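Local coordinates for protein polyisoprenyl-teichoic acid--peptidoglycan teichoic acid transferase TagV (Bacillus subtilis, PDB 6UF3) that belongs to the LytR-CpsA-Psr family of bacterial cell-envelope proteins and folds as a mixed beta sheet flanked by helices, at residues N82-I86 / V249-Q254; S27-V31 / M42-P46; S223-S227 / F239-N245. All coordinates share one frame. Residue numbers count along the deposited sequence, not the author numbering.

Contact 1: N82-I86 / V249-Q254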
loop_
_atom_site.group_PDB
_atom_site.type_symbol
_atom_site.label_atom_id
_atom_site.label_comp_id
_atom_site.label_asym_id
_atom_site.label_seq_id
_atom_site.Cartn_x
_atom_site.Cartn_y
_atom_site.Cartn_z
ATOM N N ASN A 82 -5.323 13.690 -6.033
ATOM C CA ASN A 82 -6.410 14.158 -6.885
ATOM C C ASN A 82 -7.537 13.133 -6.965
ATOM O O ASN A 82 -8.722 13.498 -6.978
ATOM C CB ASN A 82 -5.871 14.456 -8.281
ATOM C CG ASN A 82 -5.011 15.704 -8.319
ATOM O OD1 ASN A 82 -4.872 16.404 -7.314
ATOM N ND2 ASN A 82 -4.439 16.000 -9.487
ATOM N N PHE A 83 -7.182 11.852 -7.035
ATOM C CA PHE A 83 -8.178 10.795 -7.151
ATOM C C PHE A 83 -9.034 10.688 -5.893
ATOM O O PHE A 83 -10.265 10.554 -5.982
ATOM C CB PHE A 83 -7.472 9.471 -7.442
ATOM C CG PHE A 83 -8.402 8.314 -7.619
ATOM C CD1 PHE A 83 -9.315 8.290 -8.654
ATOM C CD2 PHE A 83 -8.351 7.234 -6.751
ATOM C CE1 PHE A 83 -10.168 7.216 -8.817
ATOM C CE2 PHE A 83 -9.201 6.161 -6.913
ATOM C CZ PHE A 83 -10.112 6.156 -7.945
ATOM N N LEU A 84 -8.405 10.743 -4.717
ATOM C CA LEU A 84 -9.127 10.568 -3.460
ATOM C C LEU A 84 -9.563 11.881 -2.834
ATOM O O LEU A 84 -10.278 11.855 -1.821
ATOM C CB LEU A 84 -8.264 9.800 -2.446
ATOM C CG LEU A 84 -7.865 8.383 -2.859
ATOM C CD1 LEU A 84 -6.962 7.694 -1.809
ATOM C CD2 LEU A 84 -9.096 7.549 -3.181
ATOM N N GLN A 85 -9.131 13.014 -3.393
ATOM C CA GLN A 85 -9.476 14.337 -2.881
ATOM C C GLN A 85 -9.137 14.448 -1.397
ATOM O O GLN A 85 -9.911 14.961 -0.592
ATOM C CB GLN A 85 -10.944 14.667 -3.152
ATOM C CG GLN A 85 -11.202 14.985 -4.604
ATOM C CD GLN A 85 -10.532 16.269 -5.035
ATOM O OE1 GLN A 85 -10.947 17.359 -4.640
ATOM N NE2 GLN A 85 -9.496 16.151 -5.856
ATOM N N ILE A 86 -7.961 13.943 -1.043
ATOM C CA ILE A 86 -7.399 14.112 0.298
ATOM C C ILE A 86 -5.924 14.438 0.156
ATOM O O ILE A 86 -5.299 14.130 -0.866
ATOM C CB ILE A 86 -7.583 12.857 1.179
ATOM C CG1 ILE A 86 -6.945 11.616 0.537
ATOM C CG2 ILE A 86 -9.055 12.646 1.537
ATOM C CD1 ILE A 86 -6.550 10.534 1.556
ATOM N N VAL A 249 -16.270 7.152 -0.778
ATOM C CA VAL A 249 -14.929 6.901 -0.243
ATOM C C VAL A 249 -14.243 8.220 0.082
ATOM O O VAL A 249 -13.625 8.377 1.144
ATOM C CB VAL A 249 -14.091 6.070 -1.233
ATOM C CG1 VAL A 249 -12.608 6.095 -0.826
ATOM C CG2 VAL A 249 -14.585 4.650 -1.300
ATOM N N ARG A 250 -14.311 9.177 -0.854
ATOM C CA ARG A 250 -13.739 10.499 -0.630
ATOM C C ARG A 250 -14.287 11.115 0.648
ATOM O O ARG A 250 -13.523 11.580 1.498
ATOM C CB ARG A 250 -14.028 11.412 -1.826
ATOM C CG ARG A 250 -13.243 11.088 -3.077
ATOM C CD ARG A 250 -13.699 11.955 -4.250
ATOM N NE ARG A 250 -12.787 11.812 -5.377
ATOM C CZ ARG A 250 -13.031 12.306 -6.586
ATOM N NH1 ARG A 250 -14.166 12.965 -6.829
ATOM N NH2 ARG A 250 -12.146 12.133 -7.556
ATOM N N LYS A 251 -15.617 11.128 0.798
ATOM C CA LYS A 251 -16.215 11.761 1.968
ATOM C C LYS A 251 -15.801 11.045 3.246
ATOM O O LYS A 251 -15.563 11.685 4.277
ATOM C CB LYS A 251 -17.740 11.782 1.839
ATOM C CG LYS A 251 -18.285 13.040 1.176
ATOM C CD LYS A 251 -19.777 13.190 1.410
ATOM C CE LYS A 251 -20.577 12.346 0.430
ATOM N NZ LYS A 251 -20.517 12.886 -0.955
ATOM N N THR A 252 -15.695 9.721 3.191
ATOM C CA THR A 252 -15.324 8.950 4.376
ATOM C C THR A 252 -13.898 9.257 4.814
ATOM O O THR A 252 -13.634 9.478 6.005
ATOM C CB THR A 252 -15.493 7.460 4.086
ATOM O OG1 THR A 252 -16.865 7.213 3.748
ATOM C CG2 THR A 252 -15.120 6.622 5.312
ATOM N N LEU A 253 -12.965 9.283 3.858
ATOM C CA LEU A 253 -11.570 9.589 4.184
ATOM C C LEU A 253 -11.414 11.034 4.646
ATOM O O LEU A 253 -10.671 11.315 5.594
ATOM C CB LEU A 253 -10.677 9.317 2.972
ATOM C CG LEU A 253 -10.588 7.857 2.538
ATOM C CD1 LEU A 253 -9.686 7.692 1.336
ATOM C CD2 LEU A 253 -10.125 6.968 3.701
ATOM N N GLN A 254 -12.106 11.961 3.982
ATOM C CA GLN A 254 -12.102 13.361 4.395
ATOM C C GLN A 254 -12.590 13.527 5.825
ATOM O O GLN A 254 -11.977 14.248 6.622
ATOM C CB GLN A 254 -12.974 14.178 3.441
ATOM C CG GLN A 254 -12.332 14.361 2.088
ATOM C CD GLN A 254 -13.324 14.757 1.022
ATOM O OE1 GLN A 254 -14.528 14.919 1.285
ATOM N NE2 GLN A 254 -12.826 14.938 -0.198
#

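Contact 2: S27-V31 / M42-P46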
loop_
_atom_site.group_PDB
_atom_site.type_symbol
_atom_site.label_atom_id
_atom_site.label_comp_id
_atom_site.label_asym_id
_atom_site.label_seq_id
_atom_site.Cartn_x
_atom_site.Cartn_y
_atom_site.Cartn_z
ATOM N N SER A 27 1.844 -1.760 -6.344
ATOM C CA SER A 27 0.983 -1.774 -5.167
ATOM C C SER A 27 0.767 -0.343 -4.710
ATOM O O SER A 27 1.732 0.421 -4.605
ATOM C CB SER A 27 1.614 -2.620 -4.051
ATOM O OG SER A 27 0.777 -2.654 -2.903
ATOM N N LEU A 28 -0.492 0.024 -4.454
ATOM C CA LEU A 28 -0.846 1.352 -3.958
ATOM C C LEU A 28 -1.850 1.189 -2.833
ATOM O O LEU A 28 -2.997 0.812 -3.090
ATOM C CB LEU A 28 -1.466 2.222 -5.048
ATOM C CG LEU A 28 -0.552 2.667 -6.196
ATOM C CD1 LEU A 28 -1.399 3.402 -7.208
ATOM C CD2 LEU A 28 0.591 3.540 -5.726
ATOM N N ILE A 29 -1.442 1.496 -1.603
ATOM C CA ILE A 29 -2.334 1.381 -0.454
ATOM C C ILE A 29 -2.292 2.675 0.341
ATOM O O ILE A 29 -1.217 3.136 0.727
ATOM C CB ILE A 29 -1.952 0.196 0.446
ATOM C CG1 ILE A 29 -1.998 -1.112 -0.345
ATOM C CG2 ILE A 29 -2.918 0.135 1.636
ATOM C CD1 ILE A 29 -1.338 -2.296 0.351
ATOM N N VAL A 30 -3.462 3.244 0.616
ATOM C CA VAL A 30 -3.588 4.452 1.421
ATOM C C VAL A 30 -4.115 4.057 2.793
ATOM O O VAL A 30 -5.085 3.297 2.893
ATOM C CB VAL A 30 -4.530 5.463 0.753
ATOM C CG1 VAL A 30 -4.849 6.611 1.689
ATOM C CG2 VAL A 30 -3.864 5.990 -0.528
ATOM N N VAL A 31 -3.473 4.563 3.843
ATOM C CA VAL A 31 -3.960 4.409 5.215
ATOM C C VAL A 31 -4.198 5.803 5.772
ATOM O O VAL A 31 -3.342 6.682 5.629
ATOM C CB VAL A 31 -2.958 3.631 6.089
ATOM C CG1 VAL A 31 -3.418 3.603 7.557
ATOM C CG2 VAL A 31 -2.769 2.221 5.556
ATOM N N MET A 42 -8.228 2.026 5.651
ATOM C CA MET A 42 -7.308 1.501 4.645
ATOM C C MET A 42 -8.030 1.295 3.323
ATOM O O MET A 42 -9.178 0.853 3.301
ATOM C CB MET A 42 -6.667 0.168 5.098
ATOM C CG MET A 42 -5.646 -0.390 4.078
ATOM S SD MET A 42 -4.891 -1.966 4.527
ATOM C CE MET A 42 -4.068 -1.519 6.056
ATOM N N LEU A 43 -7.338 1.611 2.222
ATOM C CA LEU A 43 -7.896 1.496 0.886
ATOM C C LEU A 43 -6.784 1.120 -0.088
ATOM O O LEU A 43 -5.794 1.843 -0.174
ATOM C CB LEU A 43 -8.531 2.833 0.494
ATOM C CG LEU A 43 -8.995 3.128 -0.926
ATOM C CD1 LEU A 43 -10.325 2.434 -1.197
ATOM C CD2 LEU A 43 -9.111 4.622 -1.092
ATOM N N SER A 44 -6.925 0.003 -0.815
ATOM C CA SER A 44 -5.995 -0.227 -1.922
ATOM C C SER A 44 -6.582 0.328 -3.207
ATOM O O SER A 44 -7.797 0.418 -3.365
ATOM C CB SER A 44 -5.650 -1.712 -2.088
ATOM O OG SER A 44 -6.793 -2.501 -2.360
ATOM N N ILE A 45 -5.704 0.725 -4.118
ATOM C CA ILE A 45 -6.119 1.231 -5.422
ATOM C C ILE A 45 -5.617 0.267 -6.490
ATOM O O ILE A 45 -4.401 0.108 -6.649
ATOM C CB ILE A 45 -5.587 2.645 -5.691
ATOM C CG1 ILE A 45 -5.960 3.599 -4.543
ATOM C CG2 ILE A 45 -6.121 3.131 -7.032
ATOM C CD1 ILE A 45 -5.179 4.935 -4.574
ATOM N N PRO A 46 -6.505 -0.374 -7.258
ATOM C CA PRO A 46 -6.060 -1.323 -8.290
ATOM C C PRO A 46 -5.111 -0.658 -9.276
ATOM O O PRO A 46 -5.280 0.513 -9.618
ATOM C CB PRO A 46 -7.371 -1.744 -8.970
ATOM C CG PRO A 46 -8.416 -1.557 -7.905
ATOM C CD PRO A 46 -7.975 -0.372 -7.096
HETATM O O HOH W 1 -2.689 -1.743 -5.182
#

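Contact 3: S223-S227 / F239-N245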
loop_
_atom_site.group_PDB
_atom_site.type_symbol
_atom_site.label_atom_id
_atom_site.label_comp_id
_atom_site.label_asym_id
_atom_site.label_seq_id
_atom_site.Cartn_x
_atom_site.Cartn_y
_atom_site.Cartn_z
ATOM N N SER A 223 -13.212 0.370 -0.186
ATOM C CA SER A 223 -13.001 -0.267 -1.479
ATOM C C SER A 223 -13.252 0.726 -2.600
ATOM O O SER A 223 -14.201 1.510 -2.540
ATOM C CB SER A 223 -13.936 -1.474 -1.669
ATOM O OG SER A 223 -13.687 -2.464 -0.690
ATOM N N ILE A 224 -12.409 0.670 -3.629
ATOM C CA ILE A 224 -12.716 1.316 -4.904
ATOM C C ILE A 224 -13.467 0.283 -5.738
ATOM O O ILE A 224 -12.864 -0.623 -6.315
ATOM C CB ILE A 224 -11.464 1.814 -5.626
ATOM C CG1 ILE A 224 -10.660 2.778 -4.743
ATOM C CG2 ILE A 224 -11.863 2.485 -6.940
ATOM C CD1 ILE A 224 -11.366 4.081 -4.448
ATOM N N THR A 225 -14.792 0.400 -5.780
ATOM C CA THR A 225 -15.572 -0.458 -6.652
ATOM C C THR A 225 -15.559 0.102 -8.075
ATOM O O THR A 225 -15.259 1.278 -8.307
ATOM C CB THR A 225 -17.006 -0.596 -6.144
ATOM O OG1 THR A 225 -17.642 0.683 -6.151
ATOM C CG2 THR A 225 -17.020 -1.156 -4.708
ATOM N N GLY A 226 -15.870 -0.761 -9.030
ATOM C CA GLY A 226 -15.839 -0.348 -10.417
ATOM C C GLY A 226 -16.064 -1.516 -11.344
ATOM O O GLY A 226 -16.514 -2.587 -10.929
ATOM N N SER A 227 -15.755 -1.291 -12.618
ATOM C CA SER A 227 -16.058 -2.246 -13.675
ATOM C C SER A 227 -14.826 -2.516 -14.519
ATOM O O SER A 227 -14.025 -1.613 -14.763
ATOM C CB SER A 227 -17.186 -1.736 -14.590
ATOM O OG SER A 227 -18.325 -1.365 -13.838
ATOM N N PHE A 239 -9.528 -0.682 -15.074
ATOM C CA PHE A 239 -10.527 -0.739 -14.014
ATOM C C PHE A 239 -11.172 0.633 -13.905
ATOM O O PHE A 239 -10.523 1.600 -13.491
ATOM C CB PHE A 239 -9.904 -1.155 -12.685
ATOM C CG PHE A 239 -10.914 -1.366 -11.591
ATOM C CD1 PHE A 239 -11.864 -2.363 -11.696
ATOM C CD2 PHE A 239 -10.901 -0.574 -10.454
ATOM C CE1 PHE A 239 -12.799 -2.573 -10.689
ATOM C CE2 PHE A 239 -11.838 -0.782 -9.431
ATOM C CZ PHE A 239 -12.776 -1.783 -9.552
ATOM N N GLU A 240 -12.447 0.731 -14.286
ATOM C CA GLU A 240 -13.126 2.015 -14.272
ATOM C C GLU A 240 -13.798 2.213 -12.921
ATOM O O GLU A 240 -14.684 1.424 -12.565
ATOM C CB GLU A 240 -14.151 2.099 -15.392
ATOM C CG GLU A 240 -14.943 3.393 -15.408
ATOM C CD GLU A 240 -14.140 4.608 -15.829
ATOM O OE1 GLU A 240 -12.988 4.457 -16.303
ATOM O OE2 GLU A 240 -14.679 5.725 -15.677
ATOM N N PRO A 241 -13.419 3.234 -12.153
ATOM C CA PRO A 241 -14.001 3.423 -10.819
ATOM C C PRO A 241 -15.446 3.886 -10.891
ATOM O O PRO A 241 -15.809 4.742 -11.700
ATOM C CB PRO A 241 -13.109 4.500 -10.188
ATOM C CG PRO A 241 -12.485 5.229 -11.405
ATOM C CD PRO A 241 -12.293 4.150 -12.413
ATOM N N ASP A 242 -16.262 3.315 -10.009
ATOM C CA ASP A 242 -17.638 3.751 -9.837
ATOM C C ASP A 242 -17.678 5.140 -9.198
ATOM O O ASP A 242 -17.106 5.366 -8.126
ATOM C CB ASP A 242 -18.378 2.722 -8.984
ATOM C CG ASP A 242 -19.847 3.025 -8.826
ATOM O OD1 ASP A 242 -20.186 4.003 -8.125
ATOM O OD2 ASP A 242 -20.672 2.266 -9.384
ATOM N N ALA A 243 -18.383 6.066 -9.851
ATOM C CA ALA A 243 -18.358 7.470 -9.438
ATOM C C ALA A 243 -19.041 7.699 -8.086
ATOM O O ALA A 243 -18.519 8.435 -7.242
ATOM C CB ALA A 243 -19.001 8.344 -10.522
ATOM N N THR A 244 -20.230 7.118 -7.861
ATOM C CA THR A 244 -20.896 7.386 -6.585
ATOM C C THR A 244 -20.179 6.692 -5.427
ATOM O O THR A 244 -20.083 7.249 -4.319
ATOM C CB THR A 244 -22.371 6.985 -6.636
ATOM O OG1 THR A 244 -22.493 5.602 -6.979
ATOM C CG2 THR A 244 -23.103 7.832 -7.666
ATOM N N ASN A 245 -19.634 5.492 -5.667
ATOM C CA ASN A 245 -18.795 4.874 -4.639
ATOM C C ASN A 245 -17.575 5.728 -4.346
ATOM O O ASN A 245 -17.192 5.890 -3.186
ATOM C CB ASN A 245 -18.333 3.480 -5.048
ATOM C CG ASN A 245 -17.324 2.904 -4.070
ATOM O OD1 ASN A 245 -16.086 2.985 -4.266
ATOM N ND2 ASN A 245 -17.838 2.337 -2.994
HETATM O O HOH W 2 -15.119 3.642 -6.878
#

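Contact 1: N82-I86 / V249-Q254
R250 and Q254 of helix 243-257 bind backbone carbonyls at and just past the C-terminal end of helix 72-84, in the helical layer against the mixed sheet of this LytR-CpsA-Psr family fold. Q85, the first residue after the helix, has positive phi (53°), so the chain turns there and I86 reaches toward the second helix. V249 opens the second segment with a loose apolar contact, its CG1 lying 4.5 Å from L84 CD2. R250 follows and buries the most surface. Its NE and NH2 both donate to F83 O, each at 2.9 Å. Q85 CG lies over one face of the guanidinium, 3.6 Å from R250 NE. The Q85 side chain folds back, and its NE2 donates to N82 O at 3.0 Å. R250 NH1 also forms a salt bridge with E247, one turn earlier in its own helix. L253 then fills the apolar side: its CD1 is 4.2 Å from L84 CD1 and its CB is 4.0 Å from I86 CG2. Both leucines also pack on L43 of strand 39-44. Q254 CG is 3.7 Å from I86 CG2, and Q254 NE2 donates to Q85 O at 2.9 Å, nearly straight at 167°.

Contact 2: S27-V31 / M42-P46
This is a standard antiparallel hairpin pairing of strands 25-34 and 39-44, in the buried mixed sheet of the LytR-CpsA-Psr fold. The axes of 27-31 and 42-44 come within 4.6 Å, with their N-to-C directions at 161°, close to antiparallel. V30 and L43 form a hydrogen-bonded pair: V30 N to L43 O is 2.8 Å and L43 N to V30 O is 2.9 Å. I29 with S44 and V31 with M42 are the non-hydrogen-bonded pairs on its two sides. A further bond, I45 N to L28 O at 2.9 Å, continues the pairing. Water 1 accepts from L28 N at 2.9 Å and lies 2.9 Å from I45 O. I29 CG2 is 3.7 Å from M42 CG, and L28 CB is 4.2 Å from I45 CB. The hairpin is sandwiched between two helices. I29 and M42 rest on L168 of helix 158-177. On the other face, V30 and L43 rest on L84 of helix 72-84. Strand 6-13 bonds to strand 25-34, and edge strand 220-222 to strand 39-44.

Contact 3: S223-S227 / F239-N245
The two segments pair antiparallel at the base of the hairpin of strands 226-231 and 236-241. S227 and E240 are a hydrogen-bonded pair, with S227 N to E240 O and E240 N to S227 O both 2.9 Å. G226 and P241 form the next, non-hydrogen-bonded pair, with CA atoms 4.2 Å apart. D242 N then donates to T225 O at 2.8 Å. G226 is nearly fully extended (173/-165), and its CA lies 3.0 Å from E240 O. A CB here would clash with E240 O and F239 CZ. The F239 ring instead lies close to the G226 backbone, with CZ 3.3 Å from G226 N. Its edge faces I224 O, 3.3 Å from F239 CE2. I224 CG2 packs 4.1 Å from F239 CE2 and 4.0 Å from P241 CB. D242 is the N-cap of helix 243-257: its OD1 accepts from N245 N at 2.9 Å and from T244 OG1 at 3.0 Å. N245 turns back to the first segment, and its OD1 accepts from T225 N at 3.3 Å. Water 2 lies 2.8 Å from T225 O and 2.9 Å from N245 OD1. E240 forms a salt bridge with R50, and the F239 backbone hydrogen-bonds to D48 and R50. I224 and P241 pack on F83 of helix 72-84, while strand 220-222 leads into the segment from the main sheet.

From the N terminus, contact 2 comes first: it closes a short hairpin within the main sheet before the others open. Helix 72-84 then supplies 82-86, whose partner is 163 residues further on. The long loop closed by contact 1 holds contact 3, which shuts the hairpin 226-241 and starts helix 243-257. That helix serves both contacts. None of the three cross. All meet in space. L43 of contact 2 packs on I224 of contact 3, and P46 touches F239. V249 of contact 1 packs on S223 of contact 3. Together they tie the C-terminal hairpin and helix to helix 72-84 and the main sheet.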